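Local coordinates for complement component 1, q subcomponent, A chain (PDB 5HBA), which probably serves, through its C1q globular head, in target recognition that starts the classical complement pathway of innate immunity, at the interface of chains A and B. Residues are numbered along the deposited sequence; one frame, centred on the assembly and turned at random. Chains: chain A/B, Uncharacterized protein.

The interface of chains A and B. Residues chain A 51, 76, 93-95; chain B 6-7, 28-29, 125, 127.
The extended backbone of A:Gly93, A:Ala94 and A:Val95, in strand 87-98 of one C1q globular domain, offers the oxygens of A:Gly93 and A:Val95 to B:Asn127 and B:Ser29, so that hydrogen bonds here run from side chains of chain B to backbone carbonyls of chain A. The domain has the jelly-roll fold of the C1q family, whose heads typically associate as trimers; three copies make up the deposited assembly, and the A/B interface, which is not an exact two-fold and of which this patch is a part, may belong to such a trimer. B:Asn127, from strand 123-130, lays its amide over the A:Ala94 backbone, with CG 3.8 Å from A:Ala94 CA. Its CG stands anti to its own carbonyl carbon (chi1 -56°), a turn that swings the amide toward strand 87-98, where ND2 lies 3.3 Å from A:Gly93 O. The hydrogen bond is fairly straight at the hydrogen (160°), but the donor comes in from beside the C=O and above the carbonyl plane. The amide's rotation is fixed from within chain B: the B:Ser7 hydroxyl OG donates to B:Asn127 OD1 at 2.8 Å, nearly along the C=O axis. An alanine in place of B:Asn127 would probably leave A:Gly93 O without this donor and the B:Ser7 hydroxyl without its acceptor, freeing that hydroxyl to turn. At the margin, the A:Tyr51 ring edge at CE1 stands near ND2, steeply inclined to the amide, with 72° between the planes. The side chains of A:Val95 and B:Asn127 run alongside each other, pointing opposite ways. A:Val95 CG2 lies 3.6 Å from the carbonyl oxygen B:Phe6 O, while A:Val95 CB packs 3.8 Å from B:Ser7 CB. Across the A:Val95 backbone, B:Ser29 OG donates to A:Val95 O at 3.0 Å, again from above the carbonyl plane. Farther along, A:Leu76 and B:Leu28 meet tip to tip, CD1 to CD1 at 4.0 Å, an apolar contact at the margin of the patch. B:Val125 CG1 lies in front of the A:Gly93 carbonyl, which points toward this methyl.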
loop_
_atom_site.group_PDB
_atom_site.type_symbol
_atom_site.label_atom_id
_atom_site.label_comp_id
_atom_site.label_asym_id
_atom_site.label_seq_id
_atom_site.Cartn_x
_atom_site.Cartn_y
_atom_site.Cartn_z
ATOM N N TYR A 51 4.808 9.106 -5.492
ATOM C CA TYR A 51 4.032 8.184 -4.671
ATOM C C TYR A 51 4.823 7.791 -3.423
ATOM O O TYR A 51 6.013 7.460 -3.505
ATOM C CB TYR A 51 3.627 6.930 -5.464
ATOM C CG TYR A 51 2.849 5.931 -4.638
ATOM C CD1 TYR A 51 1.585 6.241 -4.157
ATOM C CD2 TYR A 51 3.387 4.688 -4.321
ATOM C CE1 TYR A 51 0.873 5.344 -3.395
ATOM C CE2 TYR A 51 2.680 3.777 -3.562
ATOM C CZ TYR A 51 1.423 4.112 -3.108
ATOM O OH TYR A 51 0.720 3.219 -2.348
ATOM N N LEU A 76 -1.519 13.281 6.981
ATOM C CA LEU A 76 -2.508 12.199 6.877
ATOM C C LEU A 76 -2.257 11.168 7.969
ATOM O O LEU A 76 -1.120 10.719 8.146
ATOM C CB LEU A 76 -2.427 11.517 5.506
ATOM C CG LEU A 76 -2.685 12.381 4.279
ATOM C CD1 LEU A 76 -2.315 11.601 3.046
ATOM C CD2 LEU A 76 -4.165 12.813 4.225
ATOM N N GLY A 93 -0.344 5.969 2.769
ATOM C CA GLY A 93 0.449 6.600 1.736
ATOM C C GLY A 93 -0.392 7.496 0.868
ATOM O O GLY A 93 -1.622 7.568 1.034
ATOM N N ALA A 94 0.262 8.194 -0.058
ATOM C CA ALA A 94 -0.428 9.191 -0.869
ATOM C C ALA A 94 0.353 9.539 -2.122
ATOM O O ALA A 94 1.559 9.303 -2.195
ATOM C CB ALA A 94 -0.696 10.454 -0.048
ATOM N N VAL A 95 -0.348 10.095 -3.108
ATOM C CA VAL A 95 0.307 10.738 -4.245
ATOM C C VAL A 95 0.430 12.235 -3.956
ATOM O O VAL A 95 -0.575 12.931 -3.755
ATOM C CB VAL A 95 -0.459 10.509 -5.561
ATOM C CG1 VAL A 95 0.029 11.468 -6.634
ATOM C CG2 VAL A 95 -0.271 9.078 -6.030
ATOM N N PHE B 6 -3.492 10.753 -9.144
ATOM C CA PHE B 6 -4.402 11.400 -8.198
ATOM C C PHE B 6 -4.263 10.877 -6.774
ATOM O O PHE B 6 -3.790 9.757 -6.534
ATOM C CB PHE B 6 -5.868 11.285 -8.650
ATOM C CG PHE B 6 -6.446 9.899 -8.501
ATOM C CD1 PHE B 6 -6.971 9.473 -7.285
ATOM C CD2 PHE B 6 -6.480 9.030 -9.580
ATOM C CE1 PHE B 6 -7.503 8.205 -7.141
ATOM C CE2 PHE B 6 -7.014 7.756 -9.450
ATOM C CZ PHE B 6 -7.521 7.338 -8.225
ATOM N N SER B 7 -4.715 11.699 -5.840
ATOM C CA SER B 7 -4.818 11.320 -4.448
ATOM C C SER B 7 -6.003 12.114 -3.912
ATOM O O SER B 7 -5.997 13.350 -3.959
ATOM C CB SER B 7 -3.526 11.693 -3.716
ATOM O OG SER B 7 -3.606 11.349 -2.342
ATOM N N LEU B 28 -6.143 16.044 -2.969
ATOM C CA LEU B 28 -4.725 16.322 -2.693
ATOM C C LEU B 28 -3.916 16.482 -3.981
ATOM O O LEU B 28 -3.045 17.354 -4.070
ATOM C CB LEU B 28 -4.100 15.212 -1.835
ATOM C CG LEU B 28 -4.846 14.735 -0.580
ATOM C CD1 LEU B 28 -4.088 13.598 0.104
ATOM C CD2 LEU B 28 -5.057 15.871 0.386
ATOM N N SER B 29 -4.204 15.627 -4.963
ATOM C CA SER B 29 -3.543 15.657 -6.268
ATOM C C SER B 29 -4.487 15.109 -7.342
ATOM O O SER B 29 -5.247 14.175 -7.083
ATOM C CB SER B 29 -2.268 14.810 -6.236
ATOM O OG SER B 29 -1.297 15.358 -5.354
ATOM N N VAL B 125 -8.196 7.393 1.907
ATOM C CA VAL B 125 -7.314 8.020 0.936
ATOM C C VAL B 125 -7.261 7.085 -0.255
ATOM O O VAL B 125 -6.963 5.897 -0.111
ATOM C CB VAL B 125 -5.882 8.210 1.485
ATOM C CG1 VAL B 125 -4.981 8.831 0.421
ATOM C CG2 VAL B 125 -5.898 9.083 2.744
ATOM N N ASN B 127 -5.699 6.555 -4.103
ATOM C CA ASN B 127 -4.591 6.989 -4.958
ATOM C C ASN B 127 -4.568 6.196 -6.254
ATOM O O ASN B 127 -4.932 5.011 -6.279
ATOM C CB ASN B 127 -3.252 6.722 -4.254
ATOM C CG ASN B 127 -3.157 7.378 -2.881
ATOM O OD1 ASN B 127 -3.491 8.555 -2.715
ATOM N ND2 ASN B 127 -2.676 6.621 -1.896
#